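Local coordinates for protein CmeC (Campylobacter jejuni, PDB 4MT4) that probably serves as the outer-membrane channel of a multidrug efflux system, a trimeric member of the outer membrane factor family, at residues K129-D132 against T133-S137; S278-K281 against L282-Q285. One frame throughout, in Å; residues are numbered along the deposited sequence.

Contact 1 (K129-D132 against T133-S137)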
loop_
_atom_site.group_PDB
_atom_site.type_symbol
_atom_site.label_atom_id
_atom_site.label_comp_id
_atom_site.label_asym_id
_atom_site.label_seq_id
_atom_site.Cartn_x
_atom_site.Cartn_y
_atom_site.Cartn_z
ATOM N N LYS B 129 15.397 -32.355 1.897
ATOM C CA LYS B 129 15.680 -30.937 2.074
ATOM C C LYS B 129 15.545 -30.203 0.746
ATOM O O LYS B 129 15.003 -29.099 0.682
ATOM C CB LYS B 129 17.084 -30.731 2.646
ATOM C CG LYS B 129 17.532 -29.278 2.671
ATOM C CD LYS B 129 18.997 -29.154 3.056
ATOM C CE LYS B 129 19.467 -27.711 2.970
ATOM N NZ LYS B 129 20.918 -27.574 3.276
ATOM N N TYR B 130 16.036 -30.837 -0.315
ATOM C CA TYR B 130 16.036 -30.236 -1.642
ATOM C C TYR B 130 14.801 -30.645 -2.436
ATOM O O TYR B 130 14.380 -29.936 -3.350
ATOM C CB TYR B 130 17.313 -30.621 -2.393
ATOM C CG TYR B 130 18.573 -30.213 -1.658
ATOM C CD1 TYR B 130 19.027 -28.902 -1.698
ATOM C CD2 TYR B 130 19.300 -31.135 -0.915
ATOM C CE1 TYR B 130 20.172 -28.521 -1.024
ATOM C CE2 TYR B 130 20.446 -30.764 -0.238
ATOM C CZ TYR B 130 20.877 -29.455 -0.296
ATOM O OH TYR B 130 22.017 -29.073 0.374
ATOM N N ARG B 131 14.216 -31.786 -2.084
ATOM C CA ARG B 131 12.988 -32.228 -2.735
ATOM C C ARG B 131 11.831 -31.315 -2.346
ATOM O O ARG B 131 11.027 -30.930 -3.192
ATOM C CB ARG B 131 12.659 -33.680 -2.376
ATOM C CG ARG B 131 11.458 -34.241 -3.133
ATOM C CD ARG B 131 11.281 -35.735 -2.902
ATOM N NE ARG B 131 10.349 -36.030 -1.817
ATOM C CZ ARG B 131 9.066 -36.331 -1.998
ATOM N NH1 ARG B 131 8.288 -36.589 -0.955
ATOM N NH2 ARG B 131 8.561 -36.380 -3.223
ATOM N N ASP B 132 11.759 -30.963 -1.065
ATOM C CA ASP B 132 10.697 -30.091 -0.572
ATOM C C ASP B 132 10.961 -28.629 -0.928
ATOM O O ASP B 132 10.027 -27.838 -1.042
ATOM C CB ASP B 132 10.528 -30.242 0.942
ATOM C CG ASP B 132 9.885 -31.561 1.326
ATOM O OD1 ASP B 132 9.396 -32.269 0.421
ATOM O OD2 ASP B 132 9.855 -31.888 2.533
ATOM N N THR B 133 12.231 -28.273 -1.095
ATOM C CA THR B 133 12.581 -26.947 -1.591
ATOM C C THR B 133 12.033 -26.792 -3.005
ATOM O O THR B 133 11.514 -25.738 -3.375
ATOM C CB THR B 133 14.107 -26.711 -1.589
ATOM O OG1 THR B 133 14.605 -26.773 -0.246
ATOM C CG2 THR B 133 14.436 -25.346 -2.179
ATOM N N TYR B 134 12.141 -27.865 -3.782
ATOM C CA TYR B 134 11.613 -27.908 -5.140
ATOM C C TYR B 134 10.086 -27.886 -5.147
ATOM O O TYR B 134 9.469 -27.166 -5.932
ATOM C CB TYR B 134 12.126 -29.156 -5.868
ATOM C CG TYR B 134 11.441 -29.425 -7.190
ATOM C CD1 TYR B 134 11.781 -28.706 -8.327
ATOM C CD2 TYR B 134 10.458 -30.400 -7.300
ATOM C CE1 TYR B 134 11.158 -28.945 -9.536
ATOM C CE2 TYR B 134 9.828 -30.646 -8.505
ATOM C CZ TYR B 134 10.183 -29.915 -9.620
ATOM O OH TYR B 134 9.561 -30.157 -10.823
ATOM N N ARG B 135 9.484 -28.681 -4.266
ATOM C CA ARG B 135 8.031 -28.766 -4.171
ATOM C C ARG B 135 7.423 -27.440 -3.717
ATOM O O ARG B 135 6.316 -27.086 -4.120
ATOM C CB ARG B 135 7.619 -29.884 -3.212
ATOM C CG ARG B 135 7.929 -31.291 -3.708
ATOM C CD ARG B 135 7.975 -32.275 -2.547
ATOM N NE ARG B 135 6.865 -33.221 -2.566
ATOM C CZ ARG B 135 6.515 -33.981 -1.532
ATOM N NH1 ARG B 135 7.182 -33.897 -0.389
ATOM N NH2 ARG B 135 5.493 -34.819 -1.638
ATOM N N ALA B 136 8.153 -26.713 -2.876
ATOM C CA ALA B 136 7.706 -25.405 -2.413
ATOM C C ALA B 136 7.676 -24.418 -3.573
ATOM O O ALA B 136 6.745 -23.627 -3.709
ATOM C CB ALA B 136 8.606 -24.894 -1.297
ATOM N N SER B 137 8.702 -24.477 -4.416
ATOM C CA SER B 137 8.772 -23.628 -5.600
ATOM C C SER B 137 7.723 -24.023 -6.633
ATOM O O SER B 137 7.243 -23.183 -7.394
ATOM C CB SER B 137 10.163 -23.694 -6.225
ATOM O OG SER B 137 11.131 -23.142 -5.351
#
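Arg135 and Asp132, three residues apart on one helical face, form the salt bridge of this turn: Arg135 NH1 lies 2.9 Å from Asp132 OD1, with an N-H...O angle of 162°. The oxygen is met on its syn side, somewhat out of the carboxylate plane, while it lies almost exactly in the plane of the guanidinium. With Asp132 CG anti to its own carbonyl carbon (chi1 -72°), the carboxylate runs alongside the arginine. Its other oxygen, OD2, accepts from Ser4 and Ser2 of the N-terminal segment.

The two arginines overlap as flat groups. Arg131 CZ sits over the centre of the Arg135 guanidinium, 3.5 Å from Arg135 CZ, with the planes 30° apart. Two like charges held face against face in this way are probably eased by the carboxylate at the edge of Arg135.

All this lies in the first turns of helix 129-195, just after strand 109-124, where the beta barrel of an outer membrane factor gives way to its long helices.

Among the backbone bonds, Arg135 N to Arg131 O and Ala136 N to Asp132 O are each 2.9 Å, whereas Thr133 N reaches Lys129 O only weakly. The Thr133 hydroxyl gives the same oxygen a second donor: OG1 lies in the carbonyl plane, beside its own backbone N, though its 2.5 Å to Lys129 O is short and doubtful in detail.

Contact 2 (S278-K281 against L282-Q285); sequences SLEK and LTQQ
Leu282 meets the preceding turn mainly through its backbone N, which lies 2.9 Å from Leu279 O and makes a second, weak bond to Ser278 O. The bond to Leu279 O is bent at the hydrogen (132°), and the donor stands well above the carbonyl plane. Leu282 CB rests 3.2 Å from Leu279 O, and the side chain continues to Phe355 of helix 339-405 and to Ile9.

Thr283 N also donates to Leu279 O, at 3.1 Å and in the carbonyl plane, so this one acceptor serves an i+3 and an i+4 donor. Thr283 CG2 lies against Leu279 O as well, at 3.1 Å. The hydroxyl OG1 makes a weak bond with Glu280 O at 3.4 Å, while its stronger polar partner is the Ser139 hydroxyl on helix 129-195. Alongside it runs the Glu280 side chain, pointing the same way.

The segment belongs to helix 273-293, which leads into strand 299-310 of the barrel and packs here between helices 129-195 and 339-405, part of the helical tunnel wall characteristic of outer membrane factors.

Gln284 N continues the i+4 pattern with a bond to Glu280 O. Its chain is extended, CG anti to the backbone N (chi1 174°), which brings the amide oxygen OE1 back near Lys281 CA.

Gln285 starts from a different chi1, with CG beside its backbone N: CG touches Lys281 O at 3.3 Å, and the bend at chi2 (-61°) turns the amide towards a water molecule. That water bridges the two residues, donating to Lys281 O and accepting from Gln285 NE2 at 2.9 Å; its approach to Gln284 OE1, at 2.4 Å, is too short to be trusted in detail.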
loop_
_atom_site.group_PDB
_atom_site.type_symbol
_atom_site.label_atom_id
_atom_site.label_comp_id
_atom_site.label_asym_id
_atom_site.label_seq_id
_atom_site.Cartn_x
_atom_site.Cartn_y
_atom_site.Cartn_z
ATOM N N SER B 278 -4.086 -18.511 -2.780
ATOM C CA SER B 278 -3.879 -18.503 -1.341
ATOM C C SER B 278 -3.650 -19.922 -0.826
ATOM O O SER B 278 -2.904 -20.133 0.132
ATOM C CB SER B 278 -5.074 -17.858 -0.638
ATOM O OG SER B 278 -4.775 -17.555 0.710
ATOM N N LEU B 279 -4.290 -20.891 -1.472
ATOM C CA LEU B 279 -4.117 -22.292 -1.116
ATOM C C LEU B 279 -2.695 -22.761 -1.412
ATOM O O LEU B 279 -2.034 -23.347 -0.556
ATOM C CB LEU B 279 -5.121 -23.169 -1.865
ATOM C CG LEU B 279 -4.993 -24.675 -1.622
ATOM C CD1 LEU B 279 -5.457 -25.023 -0.217
ATOM C CD2 LEU B 279 -5.754 -25.482 -2.669
ATOM N N GLU B 280 -2.228 -22.488 -2.627
ATOM C CA GLU B 280 -0.908 -22.930 -3.065
ATOM C C GLU B 280 0.215 -22.301 -2.254
ATOM O O GLU B 280 1.252 -22.922 -2.028
ATOM C CB GLU B 280 -0.708 -22.618 -4.549
ATOM C CG GLU B 280 -1.608 -23.420 -5.475
ATOM C CD GLU B 280 -1.247 -24.896 -5.535
ATOM O OE1 GLU B 280 -0.148 -25.277 -5.074
ATOM O OE2 GLU B 280 -2.068 -25.680 -6.055
ATOM N N LYS B 281 0.007 -21.064 -1.818
ATOM C CA LYS B 281 0.990 -20.383 -0.989
ATOM C C LYS B 281 1.047 -21.008 0.400
ATOM O O LYS B 281 2.055 -20.902 1.100
ATOM C CB LYS B 281 0.674 -18.892 -0.897
ATOM C CG LYS B 281 0.901 -18.148 -2.202
ATOM C CD LYS B 281 0.534 -16.683 -2.085
ATOM C CE LYS B 281 0.702 -15.966 -3.417
ATOM N NZ LYS B 281 0.382 -14.515 -3.321
ATOM N N LEU B 282 -0.038 -21.671 0.788
ATOM C CA LEU B 282 -0.094 -22.360 2.071
ATOM C C LEU B 282 0.678 -23.677 2.022
ATOM O O LEU B 282 1.429 -23.994 2.945
ATOM C CB LEU B 282 -1.545 -22.613 2.483
ATOM C CG LEU B 282 -1.772 -23.482 3.723
ATOM C CD1 LEU B 282 -1.062 -22.900 4.941
ATOM C CD2 LEU B 282 -3.258 -23.653 3.991
ATOM N N THR B 283 0.502 -24.440 0.944
ATOM C CA THR B 283 1.238 -25.694 0.770
ATOM C C THR B 283 2.719 -25.414 0.572
ATOM O O THR B 283 3.569 -26.230 0.918
ATOM C CB THR B 283 0.736 -26.512 -0.436
ATOM O OG1 THR B 283 1.568 -26.248 -1.573
ATOM C CG2 THR B 283 -0.699 -26.157 -0.772
ATOM N N GLN B 284 3.013 -24.252 -0.000
ATOM C CA GLN B 284 4.390 -23.831 -0.217
ATOM C C GLN B 284 5.117 -23.682 1.113
ATOM O O GLN B 284 6.222 -24.190 1.289
ATOM C CB GLN B 284 4.434 -22.515 -0.993
ATOM C CG GLN B 284 5.828 -21.935 -1.136
ATOM C CD GLN B 284 5.841 -20.634 -1.915
ATOM O OE1 GLN B 284 4.882 -19.863 -1.875
ATOM N NE2 GLN B 284 6.930 -20.386 -2.632
ATOM N N GLN B 285 4.479 -22.987 2.048
ATOM C CA GLN B 285 5.040 -22.784 3.379
ATOM C C GLN B 285 5.093 -24.096 4.156
ATOM O O GLN B 285 5.979 -24.301 4.985
ATOM C CB GLN B 285 4.226 -21.744 4.153
ATOM C CG GLN B 285 4.258 -20.354 3.536
ATOM C CD GLN B 285 5.660 -19.782 3.475
ATOM O OE1 GLN B 285 6.432 -19.896 4.428
ATOM N NE2 GLN B 285 6.002 -19.171 2.347
HETATM O O HOH W 1 4.047 -18.904 0.214
#

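Contact 1 precedes contact 2 along the chain, and each is a local stretch of a single helix: 129-137 lies near the start of helix 129-195, and 278-285 lies within helix 273-293. Their centres are 13 Å apart, and the two helices meet directly, Ala136 O packing 3.2 Å from Gln284 CG. The two segments lie in different Outer membrane efflux protein sequence ranges, brought side by side here. Helix 129-195 follows strand 109-124, and helix 273-293 precedes strand 299-310; those strands are neighbours in the antiparallel sheet. The neighbourhood of these strands in the sheet is thus kept by the helices attached to them.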